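Hepatocyte growth factor-regulated tyrosine kinase substrate (Drosophila melanogaster, PDB 1DVP) acts in endosome membrane invagination and multivesicular body formation and promotes degradation of activated tyrosine kinase receptors, with this chain comprising its N-terminal VHS and FYVE domains. Local coordinates at residues Ser5-Leu10 with Leu28-Glu32; His78-Phe82 with Phe117-Tyr123; Ala152-Pro156 with Pro199-Ile203. The contacts are given in a common frame with arbitrary orientation. Residue numbers count along the deposited sequence, not the author numbering.

How the interactions relate
From the N terminus, the chain first closes interaction 1, where helix 5-14 turns back, over 17 intervening residues, against helix 23-34 and packs the opening helical pair of the VHS domain. Interaction 2 follows, again within that domain: the end of helix 74-81 meets the loop joining helices 100-116 and 125-135, closing a span of 34 mostly helical residues. Interaction 3 comes last, setting the loop that follows helix 125-135 against a turn of the FYVE zinc finger, 42 residues on. The three loops lie in series, none enclosing or crossing another. Their centres are 17 to 24 Å apart, and interactions 1 and 3 both touch the second subunit.

Interaction 1 of 3, residues Ser5-Leu10 with Leu28-Glu32; sequences SFCKNL and LICDE
Helices 5-14 and 23-34 of the VHS domain pack as an antiparallel pair. The axes of their 5-10 and 28-32 pieces come within 9.8 Å, with N-to-C directions 153° apart (signed crossing -153°), and the closest CA atoms are those of F6 and I29, 6.2 Å apart. Helical phi/psi runs throughout, and N9 N to S5 O (3.0 Å), L10 N to F6 O (2.9 Å) and E32 N to L28 O (2.9 Å) hold the backbones. The polar centre is the carboxylate of E32, carried across by chi1 m, chi2 t and chi3 -65°. Its OE2 accepts from S5 OG (2.9 Å; chi1 t), and its OE1 accepts from N9 ND2 (2.8 Å, 154° at the hydrogen; chi1 m). S5 and N9, one turn apart, thus present two donors to one acid. The apolar side is set by I29 (chi1 m, chi2 t): CG2 meets the edge of the F6 ring at CE1 (3.7 Å; F6 chi1 t, chi2 72°), and CD1 meets L10 CD1 at 4.0 Å. F6 and L10 continue onto A46 of helix 40-51, joining the pair to the next helix of the superhelix. D31 takes no part here; its carboxylate accepts from the backbone amides of F173 and T174 of the second subunit. With both carboxylate oxygens of E32 accepting hydrogen bonds, a buried acid is accommodated beside a hydrophobic core by neutral donors across the interface.

Interaction 2 of 3, residues His78-Phe82 with Phe117-Tyr123; sequences HEEVF and FRSSDKY
The last turn of helix 74-81 faces the loop between helices 100-116 and 125-135. H78 to V81 are helical, and F82 N still bonds to H78 O (3.0 Å) although F82 itself (-84/71) is not helical. F117 to S120 make a type I beta turn, with S120 N to F117 O at 3.1 Å; S120 and Y123 (-109/142) are extended. The CA atoms nearest across the gap pair F82 with Y123 (6.6 Å) and E79 with K122 (8.1 Å).

Aromatic contacts dominate. H78 and F117 form a T-shaped pair, the edge of F117 on the face of H78, with centroids 4.7 Å apart and planes at 80°; the closest atoms are H78 ND1 and F117 CE2, 3.4 Å. F82 lies obliquely to two rings: F117 (centroids 5.0 Å, 57°; CE1 to CE1 of the two residues 3.4 Å) and Y123 (centroids 6.0 Å, 56°). All four residues have chi1 m and CA-to-CB bonds pointing toward the opposing segment.

Around Y123, F82 CB makes an apolar contact with Y123 CD2 (4.0 Å), and Y123 OH is in van der Waals contact with H78 CB (3.6 Å) and E79 CG (3.4 Å).

Polar groups contribute little across the gap: E79 OE1 reaches K122 CE at 3.9 Å at the surface, whereas H78 NE2 bonds to V70 O. Histidine therefore suits its buried site, offering a ring face and a donor together.

F82 also meets W113 edge-to-face, and F82 and F117 touch I126 of helix 125-135. Together H78, F82, F117 and Y123 make an aromatic cluster joining the end of helix 74-81 to the 117-123 loop in the VHS superhelix.

Interaction 3 of 3, residues Ala152-Pro156 with Pro199-Ile203; sequences ADTAP and PKYGI
Residues 152-156 follow the VHS helices without regular structure and lie against a 3-10 turn, 199-201, of the FYVE zinc finger. That turn is closed by G202 N to P199 O (2.9 Å), where the positive phi of G202 (81/16) favours glycine. T154 and Y201 have the nearest CA atoms, 5.4 Å apart.

D153 (-71/96, chi1 m) is the buried member. Its CB lies 3.2 Å from K200 O, and a water bridges the two backbones, 2.6 Å from D153 O, an oxygen whose placement is less certain, and 2.8 Å from K200 O. The carboxylate turns to the VHS domain instead, OD2 forming a salt bridge with K71, while D153 N bonds to N72 OD1.

T154 is extended (-157/137), its CB away from the turn. Its OG1 donates back to that same D153 O (2.7 Å); its carbonyl O lies 3.6 Å from Y201 CE1. F173 of the second subunit packs on residues 152-154.

A155 (-58/129) sits squarely over the Y201 ring (chi1 m, chi2 -20°): its CA is 3.8 Å from the centroid and 9° off the normal, a CH-pi contact. Its CB touches Y201 CD2 at 4.0 Å, and so small a side chain lets the backbone come this close to the ring.

P156 adds its CD, 3.9 Å from Y201 CE2 and 3.8 Å from Y201 OH, whose hydroxyl bonds to N182 O. P156 also lies near C183, a ligand of one zinc.

No direct hydrogen bond crosses the contact; a tyrosine face and a bridging water join linker to finger, so shape and solvent carry the fit.

Interaction 1 of 3, residues Ser5-Leu10 with Leu28-Glu32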
loop_
_atom_site.group_PDB
_atom_site.type_symbol
_atom_site.label_atom_id
_atom_site.label_comp_id
_atom_site.label_asym_id
_atom_site.label_seq_id
_atom_site.Cartn_x
_atom_site.Cartn_y
_atom_site.Cartn_z
ATOM N N SER A 5 -27.647 19.873 1.358
ATOM C CA SER A 5 -27.033 18.589 1.074
ATOM C C SER A 5 -26.793 17.856 2.399
ATOM O O SER A 5 -27.038 16.666 2.504
ATOM C CB SER A 5 -25.707 18.819 0.318
ATOM O OG SER A 5 -24.980 17.622 0.172
ATOM N N PHE A 6 -26.310 18.577 3.402
ATOM C CA PHE A 6 -26.091 18.000 4.713
ATOM C C PHE A 6 -27.350 17.264 5.240
ATOM O O PHE A 6 -27.264 16.109 5.651
ATOM C CB PHE A 6 -25.678 19.085 5.710
ATOM C CG PHE A 6 -25.768 18.656 7.146
ATOM C CD1 PHE A 6 -24.856 17.755 7.682
ATOM C CD2 PHE A 6 -26.806 19.123 7.964
ATOM C CE1 PHE A 6 -24.976 17.321 8.997
ATOM C CE2 PHE A 6 -26.933 18.691 9.291
ATOM C CZ PHE A 6 -26.021 17.789 9.807
ATOM N N CYS A 7 -28.506 17.937 5.222
ATOM C CA CYS A 7 -29.720 17.322 5.716
ATOM C C CYS A 7 -30.092 16.056 4.940
ATOM O O CYS A 7 -30.551 15.083 5.525
ATOM C CB CYS A 7 -30.869 18.346 5.758
ATOM S SG CYS A 7 -30.775 19.389 7.278
ATOM N N LYS A 8 -29.857 16.037 3.642
ATOM C CA LYS A 8 -30.178 14.837 2.888
ATOM C C LYS A 8 -29.224 13.700 3.298
ATOM O O LYS A 8 -29.609 12.533 3.343
ATOM C CB LYS A 8 -30.071 15.096 1.375
ATOM C CG LYS A 8 -30.122 13.817 0.509
ATOM C CD LYS A 8 -31.464 13.667 -0.247
ATOM C CE LYS A 8 -31.655 12.259 -0.811
ATOM N NZ LYS A 8 -30.432 11.794 -1.531
ATOM N N ASN A 9 -27.970 14.041 3.577
ATOM C CA ASN A 9 -27.023 13.018 3.979
ATOM C C ASN A 9 -27.384 12.506 5.383
ATOM O O ASN A 9 -27.263 11.332 5.652
ATOM C CB ASN A 9 -25.569 13.555 3.931
ATOM C CG ASN A 9 -25.087 13.876 2.504
ATOM O OD1 ASN A 9 -25.354 13.148 1.550
ATOM N ND2 ASN A 9 -24.351 14.981 2.371
ATOM N N LEU A 10 -27.836 13.383 6.276
ATOM C CA LEU A 10 -28.197 12.941 7.624
ATOM C C LEU A 10 -29.460 12.041 7.558
ATOM O O LEU A 10 -29.538 11.003 8.231
ATOM C CB LEU A 10 -28.421 14.142 8.549
ATOM C CG LEU A 10 -28.646 13.904 10.046
ATOM C CD1 LEU A 10 -27.374 13.264 10.733
ATOM C CD2 LEU A 10 -28.983 15.239 10.699
ATOM N N LEU A 28 -19.419 11.877 4.085
ATOM C CA LEU A 28 -19.824 13.131 3.405
ATOM C C LEU A 28 -20.165 14.208 4.480
ATOM O O LEU A 28 -19.795 15.386 4.335
ATOM C CB LEU A 28 -21.052 12.878 2.506
ATOM C CG LEU A 28 -20.830 12.355 1.084
ATOM C CD1 LEU A 28 -22.183 12.079 0.394
ATOM C CD2 LEU A 28 -20.041 13.469 0.236
ATOM N N ILE A 29 -20.871 13.814 5.540
ATOM C CA ILE A 29 -21.213 14.732 6.624
ATOM C C ILE A 29 -19.919 15.293 7.240
ATOM O O ILE A 29 -19.776 16.496 7.363
ATOM C CB ILE A 29 -22.127 14.043 7.707
ATOM C CG1 ILE A 29 -23.545 13.906 7.149
ATOM C CG2 ILE A 29 -22.168 14.893 9.040
ATOM C CD1 ILE A 29 -24.468 13.115 7.988
ATOM N N CYS A 30 -18.953 14.424 7.560
ATOM C CA CYS A 30 -17.687 14.899 8.132
ATOM C C CYS A 30 -16.997 15.910 7.222
ATOM O O CYS A 30 -16.550 16.941 7.689
ATOM C CB CYS A 30 -16.767 13.714 8.409
ATOM S SG CYS A 30 -17.472 12.647 9.667
ATOM N N ASP A 31 -16.894 15.619 5.928
ATOM C CA ASP A 31 -16.294 16.572 4.982
ATOM C C ASP A 31 -17.070 17.912 4.938
ATOM O O ASP A 31 -16.465 19.000 4.937
ATOM C CB ASP A 31 -16.251 15.960 3.571
ATOM C CG ASP A 31 -15.106 14.940 3.410
ATOM O OD1 ASP A 31 -14.121 15.030 4.186
ATOM O OD2 ASP A 31 -15.200 14.086 2.510
ATOM N N GLU A 32 -18.415 17.839 4.885
ATOM C CA GLU A 32 -19.219 19.077 4.832
ATOM C C GLU A 32 -18.919 19.966 6.037
ATOM O O GLU A 32 -18.864 21.176 5.890
ATOM C CB GLU A 32 -20.736 18.786 4.743
ATOM C CG GLU A 32 -21.094 17.945 3.513
ATOM C CD GLU A 32 -22.565 17.494 3.381
ATOM O OE1 GLU A 32 -23.083 16.694 4.208
ATOM O OE2 GLU A 32 -23.191 17.930 2.391
#

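Interaction 2 of 3, residues His78-Phe82 with Phe117-Tyr123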
loop_
_atom_site.group_PDB
_atom_site.type_symbol
_atom_site.label_atom_id
_atom_site.label_comp_id
_atom_site.label_asym_id
_atom_site.label_seq_id
_atom_site.Cartn_x
_atom_site.Cartn_y
_atom_site.Cartn_z
ATOM N N HIS A 78 -15.751 19.655 18.859
ATOM C CA HIS A 78 -15.543 19.366 20.273
ATOM C C HIS A 78 -16.061 20.482 21.166
ATOM O O HIS A 78 -16.655 20.241 22.209
ATOM C CB HIS A 78 -14.055 19.131 20.535
ATOM C CG HIS A 78 -13.476 18.005 19.725
ATOM N ND1 HIS A 78 -12.119 17.794 19.603
ATOM C CD2 HIS A 78 -14.077 17.016 19.019
ATOM C CE1 HIS A 78 -11.912 16.722 18.858
ATOM N NE2 HIS A 78 -13.082 16.232 18.495
ATOM N N GLU A 79 -15.853 21.711 20.738
ATOM C CA GLU A 79 -16.294 22.846 21.524
ATOM C C GLU A 79 -17.798 23.015 21.484
ATOM O O GLU A 79 -18.402 23.406 22.484
ATOM C CB GLU A 79 -15.586 24.098 21.028
ATOM C CG GLU A 79 -14.109 24.043 21.335
ATOM C CD GLU A 79 -13.275 24.922 20.432
ATOM O OE1 GLU A 79 -12.032 24.820 20.523
ATOM O OE2 GLU A 79 -13.846 25.704 19.632
ATOM N N GLU A 80 -18.402 22.706 20.343
ATOM C CA GLU A 80 -19.840 22.821 20.199
ATOM C C GLU A 80 -20.517 21.763 21.030
ATOM O O GLU A 80 -21.530 22.023 21.671
ATOM C CB GLU A 80 -20.276 22.600 18.742
ATOM C CG GLU A 80 -21.795 22.401 18.596
ATOM C CD GLU A 80 -22.581 23.694 18.771
ATOM O OE1 GLU A 80 -23.765 23.654 19.179
ATOM O OE2 GLU A 80 -22.013 24.765 18.484
ATOM N N VAL A 81 -19.932 20.569 21.010
ATOM C CA VAL A 81 -20.482 19.411 21.695
ATOM C C VAL A 81 -20.295 19.225 23.217
ATOM O O VAL A 81 -21.285 19.054 23.944
ATOM C CB VAL A 81 -19.990 18.114 20.994
ATOM C CG1 VAL A 81 -20.394 16.904 21.787
ATOM C CG2 VAL A 81 -20.547 18.043 19.565
ATOM N N PHE A 82 -19.044 19.235 23.684
ATOM C CA PHE A 82 -18.742 18.981 25.086
ATOM C C PHE A 82 -18.849 20.184 26.016
ATOM O O PHE A 82 -17.845 20.731 26.491
ATOM C CB PHE A 82 -17.351 18.340 25.199
ATOM C CG PHE A 82 -17.210 17.072 24.390
ATOM C CD1 PHE A 82 -16.262 16.974 23.386
ATOM C CD2 PHE A 82 -18.059 15.989 24.615
ATOM C CE1 PHE A 82 -16.159 15.811 22.609
ATOM C CE2 PHE A 82 -17.969 14.821 23.847
ATOM C CZ PHE A 82 -17.025 14.729 22.847
ATOM N N PHE A 117 -10.498 12.493 25.686
ATOM C CA PHE A 117 -10.039 13.823 26.087
ATOM C C PHE A 117 -9.489 13.877 27.510
ATOM O O PHE A 117 -9.508 14.945 28.136
ATOM C CB PHE A 117 -11.175 14.843 25.943
ATOM C CG PHE A 117 -11.736 14.907 24.563
ATOM C CD1 PHE A 117 -12.741 14.030 24.170
ATOM C CD2 PHE A 117 -11.212 15.794 23.629
ATOM C CE1 PHE A 117 -13.214 14.034 22.876
ATOM C CE2 PHE A 117 -11.682 15.804 22.319
ATOM C CZ PHE A 117 -12.690 14.915 21.948
ATOM N N ARG A 118 -8.987 12.745 28.006
ATOM C CA ARG A 118 -8.479 12.667 29.364
ATOM C C ARG A 118 -7.363 13.664 29.693
ATOM O O ARG A 118 -7.293 14.154 30.827
ATOM C CB ARG A 118 -8.019 11.237 29.706
ATOM C CG ARG A 118 -6.723 10.779 29.064
ATOM C CD ARG A 118 -6.444 9.293 29.375
ATOM N NE ARG A 118 -6.310 9.033 30.807
ATOM C CZ ARG A 118 -6.150 7.823 31.350
ATOM N NH1 ARG A 118 -6.108 6.739 30.587
ATOM N NH2 ARG A 118 -6.019 7.699 32.668
ATOM N N SER A 119 -6.524 13.987 28.711
ATOM C CA SER A 119 -5.407 14.914 28.917
ATOM C C SER A 119 -5.628 16.313 28.345
ATOM O O SER A 119 -4.674 17.088 28.150
ATOM C CB SER A 119 -4.140 14.323 28.319
ATOM O OG SER A 119 -3.751 13.171 29.045
ATOM N N SER A 120 -6.888 16.628 28.079
ATOM C CA SER A 120 -7.280 17.909 27.525
ATOM C C SER A 120 -7.878 18.822 28.591
ATOM O O SER A 120 -8.782 18.422 29.344
ATOM C CB SER A 120 -8.305 17.708 26.406
ATOM O OG SER A 120 -8.853 18.954 26.010
ATOM N N ASP A 121 -7.374 20.055 28.631
ATOM C CA ASP A 121 -7.855 21.055 29.577
ATOM C C ASP A 121 -9.311 21.404 29.258
ATOM O O ASP A 121 -10.205 21.242 30.106
ATOM C CB ASP A 121 -6.990 22.329 29.508
ATOM C CG ASP A 121 -6.057 22.484 30.713
ATOM O OD1 ASP A 121 -6.489 22.201 31.855
ATOM O OD2 ASP A 121 -4.897 22.909 30.524
ATOM N N LYS A 122 -9.547 21.865 28.033
ATOM C CA LYS A 122 -10.891 22.247 27.593
ATOM C C LYS A 122 -12.045 21.291 27.955
ATOM O O LYS A 122 -13.121 21.743 28.359
ATOM C CB LYS A 122 -10.890 22.509 26.075
ATOM C CG LYS A 122 -10.301 23.872 25.665
ATOM C CD LYS A 122 -10.484 24.196 24.177
ATOM C CE LYS A 122 -9.654 23.292 23.261
ATOM N NZ LYS A 122 -8.175 23.499 23.380
ATOM N N TYR A 123 -11.832 19.979 27.846
ATOM C CA TYR A 123 -12.914 19.036 28.135
ATOM C C TYR A 123 -12.732 18.235 29.424
ATOM O O TYR A 123 -11.605 17.847 29.779
ATOM C CB TYR A 123 -13.091 18.131 26.909
ATOM C CG TYR A 123 -12.929 18.939 25.637
ATOM C CD1 TYR A 123 -11.867 18.699 24.763
ATOM C CD2 TYR A 123 -13.736 20.050 25.392
ATOM C CE1 TYR A 123 -11.605 19.545 23.696
ATOM C CE2 TYR A 123 -13.479 20.906 24.328
ATOM C CZ TYR A 123 -12.411 20.652 23.487
ATOM O OH TYR A 123 -12.135 21.515 22.456
#

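Interaction 3 of 3, residues Ala152-Pro156 with Pro199-Ile203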
loop_
_atom_site.group_PDB
_atom_site.type_symbol
_atom_site.label_atom_id
_atom_site.label_comp_id
_atom_site.label_asym_id
_atom_site.label_seq_id
_atom_site.Cartn_x
_atom_site.Cartn_y
_atom_site.Cartn_z
ATOM N N ALA A 152 -8.756 9.865 13.708
ATOM C CA ALA A 152 -9.799 9.945 12.694
ATOM C C ALA A 152 -9.905 8.669 11.855
ATOM O O ALA A 152 -9.002 7.805 11.875
ATOM C CB ALA A 152 -9.544 11.144 11.776
ATOM N N ASP A 153 -11.036 8.552 11.151
ATOM C CA ASP A 153 -11.292 7.445 10.227
ATOM C C ASP A 153 -10.345 7.674 9.025
ATOM O O ASP A 153 -10.636 8.462 8.134
ATOM C CB ASP A 153 -12.747 7.484 9.704
ATOM C CG ASP A 153 -13.785 7.098 10.759
ATOM O OD1 ASP A 153 -14.894 7.677 10.725
ATOM O OD2 ASP A 153 -13.508 6.216 11.605
ATOM N N THR A 154 -9.188 7.040 9.016
ATOM C CA THR A 154 -8.273 7.184 7.874
ATOM C C THR A 154 -7.363 5.970 7.876
ATOM O O THR A 154 -6.911 5.528 8.936
ATOM C CB THR A 154 -7.404 8.497 7.935
ATOM O OG1 THR A 154 -8.245 9.660 7.804
ATOM C CG2 THR A 154 -6.372 8.502 6.802
ATOM N N ALA A 155 -7.140 5.417 6.692
ATOM C CA ALA A 155 -6.289 4.235 6.524
ATOM C C ALA A 155 -4.865 4.471 7.037
ATOM O O ALA A 155 -4.209 5.442 6.655
ATOM C CB ALA A 155 -6.253 3.833 5.049
ATOM N N PRO A 156 -4.361 3.565 7.893
ATOM C CA PRO A 156 -3.005 3.699 8.442
ATOM C C PRO A 156 -1.986 3.745 7.283
ATOM O O PRO A 156 -2.298 3.273 6.171
ATOM C CB PRO A 156 -2.843 2.415 9.231
ATOM C CG PRO A 156 -3.438 1.417 8.246
ATOM C CD PRO A 156 -4.767 2.145 7.884
ATOM N N PRO A 199 -15.506 -0.086 5.152
ATOM C CA PRO A 199 -16.326 1.099 4.902
ATOM C C PRO A 199 -15.984 2.340 5.746
ATOM O O PRO A 199 -16.202 3.472 5.319
ATOM C CB PRO A 199 -17.749 0.547 5.036
ATOM C CG PRO A 199 -17.592 -0.560 6.082
ATOM C CD PRO A 199 -16.259 -1.197 5.774
ATOM N N LYS A 200 -15.397 2.146 6.910
ATOM C CA LYS A 200 -15.048 3.311 7.722
ATOM C C LYS A 200 -13.900 4.112 7.149
ATOM O O LYS A 200 -13.693 5.281 7.519
ATOM C CB LYS A 200 -14.732 2.915 9.154
ATOM C CG LYS A 200 -15.963 2.704 9.966
ATOM C CD LYS A 200 -15.691 1.732 11.109
ATOM C CE LYS A 200 -16.938 0.843 11.454
ATOM N NZ LYS A 200 -17.018 -0.385 10.575
ATOM N N TYR A 201 -13.148 3.489 6.267
ATOM C CA TYR A 201 -12.064 4.167 5.590
ATOM C C TYR A 201 -12.516 4.586 4.190
ATOM O O TYR A 201 -11.684 4.950 3.376
ATOM C CB TYR A 201 -10.841 3.257 5.381
ATOM C CG TYR A 201 -10.132 2.808 6.620
ATOM C CD1 TYR A 201 -10.276 3.469 7.821
ATOM C CD2 TYR A 201 -9.263 1.713 6.556
ATOM C CE1 TYR A 201 -9.560 3.045 8.960
ATOM C CE2 TYR A 201 -8.561 1.300 7.636
ATOM C CZ TYR A 201 -8.702 1.961 8.848
ATOM O OH TYR A 201 -7.928 1.532 9.904
ATOM N N GLY A 202 -13.818 4.470 3.909
ATOM C CA GLY A 202 -14.358 4.845 2.598
ATOM C C GLY A 202 -14.141 3.745 1.585
ATOM O O GLY A 202 -14.256 3.970 0.373
ATOM N N ILE A 203 -13.834 2.535 2.050
ATOM C CA ILE A 203 -13.610 1.461 1.090
ATOM C C ILE A 203 -14.778 0.471 1.155
ATOM O O ILE A 203 -14.856 -0.327 2.069
ATOM C CB ILE A 203 -12.310 0.726 1.420
ATOM C CG1 ILE A 203 -11.207 1.757 1.710
ATOM C CG2 ILE A 203 -11.925 -0.221 0.276
ATOM C CD1 ILE A 203 -9.872 1.136 2.046
HETATM O O HOH W 1 -12.501 7.603 6.588
#